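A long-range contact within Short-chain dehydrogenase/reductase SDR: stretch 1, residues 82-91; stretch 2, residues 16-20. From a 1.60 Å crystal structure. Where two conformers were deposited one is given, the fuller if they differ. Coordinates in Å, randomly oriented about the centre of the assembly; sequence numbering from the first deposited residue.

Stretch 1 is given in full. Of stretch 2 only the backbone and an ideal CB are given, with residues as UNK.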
# COMPACT_ATOMS: atom_id res chain seq x y z
N ALA A 82 -14.42 -32.25 11.71
CA ALA A 82 -14.53 -33.38 10.80
C ALA A 82 -13.42 -33.35 9.76
O ALA A 82 -12.88 -34.40 9.38
CB ALA A 82 -15.89 -33.39 10.11
N ALA A 83 -13.07 -32.16 9.29
CA ALA A 83 -11.97 -32.02 8.34
C ALA A 83 -10.66 -32.44 8.99
O ALA A 83 -9.86 -33.17 8.40
CB ALA A 83 -11.90 -30.59 7.82
N LEU A 84 -10.42 -31.99 10.23
CA LEU A 84 -9.18 -32.33 10.91
C LEU A 84 -9.14 -33.80 11.33
O LEU A 84 -8.05 -34.38 11.40
CB LEU A 84 -8.99 -31.42 12.12
CG LEU A 84 -8.74 -29.97 11.67
CD1 LEU A 84 -8.91 -29.01 12.84
CD2 LEU A 84 -7.37 -29.84 11.05
N ALA A 85 -10.29 -34.42 11.60
CA ALA A 85 -10.27 -35.85 11.88
C ALA A 85 -9.74 -36.64 10.69
O ALA A 85 -9.00 -37.62 10.85
CB ALA A 85 -11.66 -36.34 12.28
N ALA A 86 -10.11 -36.23 9.48
CA ALA A 86 -9.64 -36.91 8.28
C ALA A 86 -8.19 -36.57 7.98
O ALA A 86 -7.43 -37.42 7.50
CB ALA A 86 -10.52 -36.53 7.09
N CYS A 87 -7.79 -35.32 8.26
CA CYS A 87 -6.46 -34.81 7.92
C CYS A 87 -5.90 -34.11 9.15
O CYS A 87 -5.92 -32.88 9.23
CB CYS A 87 -6.53 -33.85 6.74
SG CYS A 87 -4.91 -33.30 6.13
N PRO A 88 -5.38 -34.86 10.12
CA PRO A 88 -5.08 -34.26 11.43
C PRO A 88 -3.78 -33.48 11.48
O PRO A 88 -3.64 -32.63 12.37
CB PRO A 88 -5.03 -35.46 12.37
CG PRO A 88 -4.69 -36.61 11.51
CD PRO A 88 -5.31 -36.33 10.16
N GLN A 89 -2.83 -33.74 10.58
CA GLN A 89 -1.51 -33.10 10.63
C GLN A 89 -1.10 -32.66 9.23
O GLN A 89 -0.09 -33.12 8.69
CB GLN A 89 -0.48 -34.06 11.23
CG GLN A 89 -0.75 -34.37 12.70
CD GLN A 89 -0.45 -33.17 13.59
OE1 GLN A 89 0.36 -32.31 13.23
NE2 GLN A 89 -1.11 -33.10 14.74
N PRO A 90 -1.85 -31.74 8.63
CA PRO A 90 -1.49 -31.27 7.28
C PRO A 90 -0.19 -30.50 7.28
O PRO A 90 0.10 -29.71 8.19
CB PRO A 90 -2.66 -30.37 6.89
CG PRO A 90 -3.22 -29.88 8.20
CD PRO A 90 -3.04 -31.03 9.16
N ASP A 91 0.61 -30.73 6.24
CA ASP A 91 1.73 -29.85 5.94
C ASP A 91 1.28 -28.56 5.29
O ASP A 91 1.97 -27.54 5.41
CB ASP A 91 2.72 -30.53 4.99
CG ASP A 91 3.22 -31.86 5.51
OD1 ASP A 91 3.95 -31.85 6.51
OD2 ASP A 91 2.85 -32.90 4.93
N UNK A 16 3.62 -35.07 0.80
CA UNK A 16 3.11 -34.23 1.87
C UNK A 16 1.59 -34.28 1.87
O UNK A 16 0.95 -34.79 0.94
CB UNK A 16 3.61 -32.79 1.72
N UNK A 17 1.01 -33.77 2.94
CA UNK A 17 -0.44 -33.81 3.12
C UNK A 17 -1.00 -32.40 3.08
O UNK A 17 -0.43 -31.47 3.66
CB UNK A 17 -0.81 -34.50 4.44
N UNK A 18 -2.13 -32.24 2.38
CA UNK A 18 -2.80 -30.94 2.30
C UNK A 18 -4.26 -31.07 2.68
O UNK A 18 -4.93 -32.04 2.30
CB UNK A 18 -2.67 -30.35 0.89
N UNK A 19 -4.76 -30.08 3.42
CA UNK A 19 -6.19 -29.90 3.64
C UNK A 19 -6.63 -28.73 2.78
O UNK A 19 -6.15 -27.61 2.96
CB UNK A 19 -6.51 -29.66 5.12
N UNK A 20 -7.52 -28.99 1.82
CA UNK A 20 -7.96 -27.98 0.86
C UNK A 20 -9.45 -27.74 1.08
O UNK A 20 -10.28 -28.62 0.79
CB UNK A 20 -7.68 -28.41 -0.58

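Position 16 precedes the strand, with phi/psi of -74/168°, and its CA-to-CB bond points toward stretch 1. The ideal CB lies 3.3 Å from Asp91 OD2, a tight approach that puts the start of any side chain beside a carboxylate. A positively charged or polar side chain would suit the electrostatics, provided it can extend past this point; a small residue would also fit. The deposited residue is Lys16. Its chain runs m, t, t, m, and the ammonium reaches the carboxylate through water: Lys16 NZ donates to water 1 at 3.0 Å, and that water donates to Asp91 OD1 at 2.8 Å.

At position 17 the strand begins (-114/137°), and CA-to-CB points sideways. The backbone is anchored here for any residue but proline, which lacks the amide hydrogen: the amide N of 17 donates to Asp91 OD2 at 2.8 Å with an angle of 167°, while Asp91 N makes a weak bond to the carbonyl O of 17 (2.9 Å, 127°). The ideal CB is 4.0 Å from Asp91 OD2, 4.4 Å from Pro90 CA and 4.5 Å from Gln89 O. The close backbone favours a short side chain, and the polar atoms, including the donor Asp91 N, favour a hydroxyl, so serine or threonine suits best; alanine would fit but leave them unused. The residue is Ser17, for which two conformers were deposited. In the one given, chi1 is p (60°), and OG accepts a hydrogen bond from Asp91 N at 3.3 Å and 146°. The same OG sits 3.2 Å from Gln89 O, packed against the backbone at Pro90, whose CA is 3.3 Å from OG.

Position 18 points away, and its ideal CB finds nothing of stretch 1 within 5.5 Å. Stretch 1 therefore hardly restricts the side chain, and small or large, polar or apolar residues are all compatible with it; it is Ala18, whose carbonyl O lies 4.0 Å from Cys87 SG.

The CA-to-CB bond of position 19 points toward stretch 1, unlike that of 18. Its ideal CB is 4.1 Å from Cys87 SG and 4.3 Å from Pro90 CB, and farther along lie the methyl of Ala83 and the end of Leu84. This apolar surface calls for a hydrophobic side chain of some length, such as leucine, isoleucine or methionine. Leu19, with chi1 t and chi2 p, spans it: CD1 lies 4.1 Å and CD2 4.2 Å from Ala83 CB, and CD2 is also 4.1 Å from Leu84 CD2. Leu84 points away at its CA-to-CB bond, but its end comes nearer.

Position 20 is out of reach, its ideal CB having no neighbour in stretch 1 within 5.5 Å. Many residues are compatible; the deposited one is Val20, chi1 t.

Stretch 2 16-20: KSALV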
# COMPACT_ATOMS: atom_id res chain seq x y z
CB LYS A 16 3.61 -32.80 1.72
CG LYS A 16 5.12 -32.67 1.96
CD LYS A 16 5.52 -31.22 2.14
CE LYS A 16 7.04 -31.06 2.16
NZ LYS A 16 7.70 -31.79 3.28
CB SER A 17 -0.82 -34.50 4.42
OG SER A 17 -0.28 -33.82 5.54
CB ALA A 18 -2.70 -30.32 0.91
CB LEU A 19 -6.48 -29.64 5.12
CG LEU A 19 -7.93 -29.36 5.52
CD1 LEU A 19 -8.84 -30.52 5.12
CD2 LEU A 19 -8.02 -29.11 7.03
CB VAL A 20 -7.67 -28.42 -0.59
CG1 VAL A 20 -7.95 -27.27 -1.57
CG2 VAL A 20 -6.21 -28.90 -0.72
O HOH W 1 6.70 -31.63 6.09
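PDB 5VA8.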